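Ceramide very long chain fatty acid hydroxylase SCS7 (Saccharomyces cerevisiae, PDB 4ZR1) hydroxylates, at C-2, the very long chain fatty acyl group of ceramides, an oxygen- and cytochrome b5-dependent step of sphingolipid metabolism. Local coordinates at residues 121-126 with 211-215. Numbering follows the deposited sequence.
Sequences VALKNM and LYWAY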
loop_
_atom_site.group_PDB
_atom_site.type_symbol
_atom_site.label_atom_id
_atom_site.label_comp_id
_atom_site.label_asym_id
_atom_site.label_seq_id
_atom_site.Cartn_x
_atom_site.Cartn_y
_atom_site.Cartn_z
ATOM N N VAL A 121 25.149 -15.263 -6.824
ATOM C CA VAL A 121 26.204 -15.546 -5.857
ATOM C C VAL A 121 25.962 -16.885 -5.175
ATOM O O VAL A 121 26.864 -17.718 -5.069
ATOM C CB VAL A 121 26.296 -14.455 -4.763
ATOM C CG1 VAL A 121 27.214 -14.910 -3.631
ATOM C CG2 VAL A 121 26.763 -13.128 -5.348
ATOM N N ALA A 122 24.736 -17.079 -4.704
ATOM C CA ALA A 122 24.358 -18.319 -4.049
ATOM C C ALA A 122 24.548 -19.540 -4.965
ATOM O O ALA A 122 24.980 -20.600 -4.511
ATOM C CB ALA A 122 22.920 -18.231 -3.570
ATOM N N LEU A 123 24.245 -19.386 -6.250
ATOM C CA LEU A 123 24.330 -20.497 -7.198
ATOM C C LEU A 123 25.767 -20.865 -7.590
ATOM O O LEU A 123 25.972 -21.804 -8.349
ATOM C CB LEU A 123 23.527 -20.178 -8.465
ATOM C CG LEU A 123 22.005 -20.157 -8.320
ATOM C CD1 LEU A 123 21.360 -19.530 -9.544
ATOM C CD2 LEU A 123 21.461 -21.559 -8.104
ATOM N N LYS A 124 26.758 -20.144 -7.075
ATOM C CA LYS A 124 28.161 -20.440 -7.383
ATOM C C LYS A 124 28.879 -20.940 -6.116
ATOM O O LYS A 124 30.013 -21.400 -6.159
ATOM C CB LYS A 124 28.838 -19.185 -7.956
ATOM C CG LYS A 124 30.395 -19.091 -8.039
ATOM C CD LYS A 124 31.183 -20.328 -8.505
ATOM C CE LYS A 124 32.672 -20.030 -8.578
ATOM N NZ LYS A 124 33.127 -19.403 -7.293
ATOM N N ASN A 125 28.204 -20.903 -4.977
ATOM C CA ASN A 125 28.877 -21.240 -3.732
ATOM C C ASN A 125 28.108 -22.243 -2.902
ATOM O O ASN A 125 28.437 -22.505 -1.739
ATOM C CB ASN A 125 29.118 -19.970 -2.933
ATOM C CG ASN A 125 29.975 -18.979 -3.685
ATOM O OD1 ASN A 125 31.197 -19.109 -3.709
ATOM N ND2 ASN A 125 29.342 -17.994 -4.323
ATOM N N MET A 126 27.092 -22.829 -3.517
ATOM C CA MET A 126 26.132 -23.623 -2.769
ATOM C C MET A 126 25.402 -24.605 -3.680
ATOM O O MET A 126 25.323 -24.388 -4.887
ATOM C CB MET A 126 25.152 -22.691 -2.086
ATOM C CG MET A 126 24.155 -23.367 -1.243
ATOM S SD MET A 126 22.948 -22.163 -0.749
ATOM C CE MET A 126 21.908 -23.292 0.169
ATOM N N LEU A 211 25.870 -17.627 5.358
ATOM C CA LEU A 211 26.081 -16.611 4.341
ATOM C C LEU A 211 25.338 -16.845 3.018
ATOM O O LEU A 211 24.476 -16.044 2.645
ATOM C CB LEU A 211 27.581 -16.477 4.091
ATOM C CG LEU A 211 28.067 -15.244 3.344
ATOM C CD1 LEU A 211 29.113 -14.566 4.176
ATOM C CD2 LEU A 211 28.678 -15.686 2.051
ATOM N N TYR A 212 25.637 -17.935 2.317
ATOM C CA TYR A 212 25.084 -18.116 0.970
ATOM C C TYR A 212 23.634 -18.563 1.002
ATOM O O TYR A 212 22.938 -18.492 -0.013
ATOM C CB TYR A 212 25.922 -19.104 0.168
ATOM C CG TYR A 212 27.319 -18.601 -0.069
ATOM C CD1 TYR A 212 27.543 -17.504 -0.888
ATOM C CD2 TYR A 212 28.412 -19.204 0.537
ATOM C CE1 TYR A 212 28.818 -17.027 -1.110
ATOM C CE2 TYR A 212 29.695 -18.730 0.318
ATOM C CZ TYR A 212 29.886 -17.644 -0.508
ATOM O OH TYR A 212 31.148 -17.161 -0.731
ATOM N N TRP A 213 23.180 -19.011 2.168
ATOM C CA TRP A 213 21.760 -19.265 2.377
ATOM C C TRP A 213 21.014 -17.936 2.407
ATOM O O TRP A 213 19.851 -17.845 2.006
ATOM C CB TRP A 213 21.505 -20.012 3.689
ATOM C CG TRP A 213 21.990 -21.440 3.781
ATOM C CD1 TRP A 213 23.012 -22.024 3.084
ATOM C CD2 TRP A 213 21.463 -22.458 4.644
ATOM N NE1 TRP A 213 23.145 -23.346 3.455
ATOM C CE2 TRP A 213 22.208 -23.633 4.415
ATOM C CE3 TRP A 213 20.425 -22.489 5.585
ATOM C CZ2 TRP A 213 21.951 -24.828 5.093
ATOM C CZ3 TRP A 213 20.168 -23.678 6.259
ATOM C CH2 TRP A 213 20.926 -24.830 6.006
ATOM N N ALA A 214 21.686 -16.909 2.924
ATOM C CA ALA A 214 21.095 -15.586 3.037
ATOM C C ALA A 214 20.986 -14.959 1.659
ATOM O O ALA A 214 19.988 -14.325 1.349
ATOM C CB ALA A 214 21.904 -14.710 3.962
ATOM N N TYR A 215 22.009 -15.154 0.831
ATOM C CA TYR A 215 21.970 -14.675 -0.542
ATOM C C TYR A 215 20.750 -15.205 -1.272
ATOM O O TYR A 215 19.992 -14.432 -1.863
ATOM C CB TYR A 215 23.242 -15.066 -1.290
ATOM C CG TYR A 215 24.388 -14.134 -1.002
ATOM C CD1 TYR A 215 24.535 -12.945 -1.705
ATOM C CD2 TYR A 215 25.314 -14.431 -0.012
ATOM C CE1 TYR A 215 25.567 -12.085 -1.436
ATOM C CE2 TYR A 215 26.355 -13.575 0.262
ATOM C CZ TYR A 215 26.474 -12.406 -0.453
ATOM O OH TYR A 215 27.516 -11.558 -0.176
#
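Two transmembrane helices of the hydroxylase pack here at what is probably the lumenal end of the membrane domain, the contact's centre about 31 Å from that of the chain: the last residues of TM1 and the chain that follows (121-126) against the first turn of TM4 (211-215). Their local axes run roughly antiparallel, at 141°, and approach to 8.5 Å, a spacing that suits a small residue at the closest point. Ala-122 fills that place; its CA lies 5.1 Å from CA of Tyr-212, and its CB meets Tyr-212 O at 3.6 Å and Tyr-215 CB at 3.9 Å.

On one flank of Ala-122, two tyrosines one helical turn apart offer flat surfaces to helix 106-125. Branched Val-121 sits in the notch where the two rings meet: its CG1 makes a CH-pi contact over the Tyr-215 face, 3.8 Å from the centroid, and also touches the Tyr-212 edge, 3.7 Å from CE1. One face of Tyr-212 receives Asn-125, whose CB sits 3.3 Å from the ring centroid. The Asn-125 amide lies along the ring while ND2 donates to Val-121 O at 2.6 Å, a hydrogen bond within its own turn.

On the other flank, the long, flexible Met-126 reaches across, its CE in apolar contact 3.4 Å from Trp-213 CD1; its SD lies 4.7 Å from the centroid of the Trp-213 five-membered ring, obliquely, a Met-aromatic contact. Both side chains also touch Leu-134 of TM2. Since no hydrogen bond links the segments, apolar, CH-pi and sulfur-aromatic packing holds them, and this depends on shape fit.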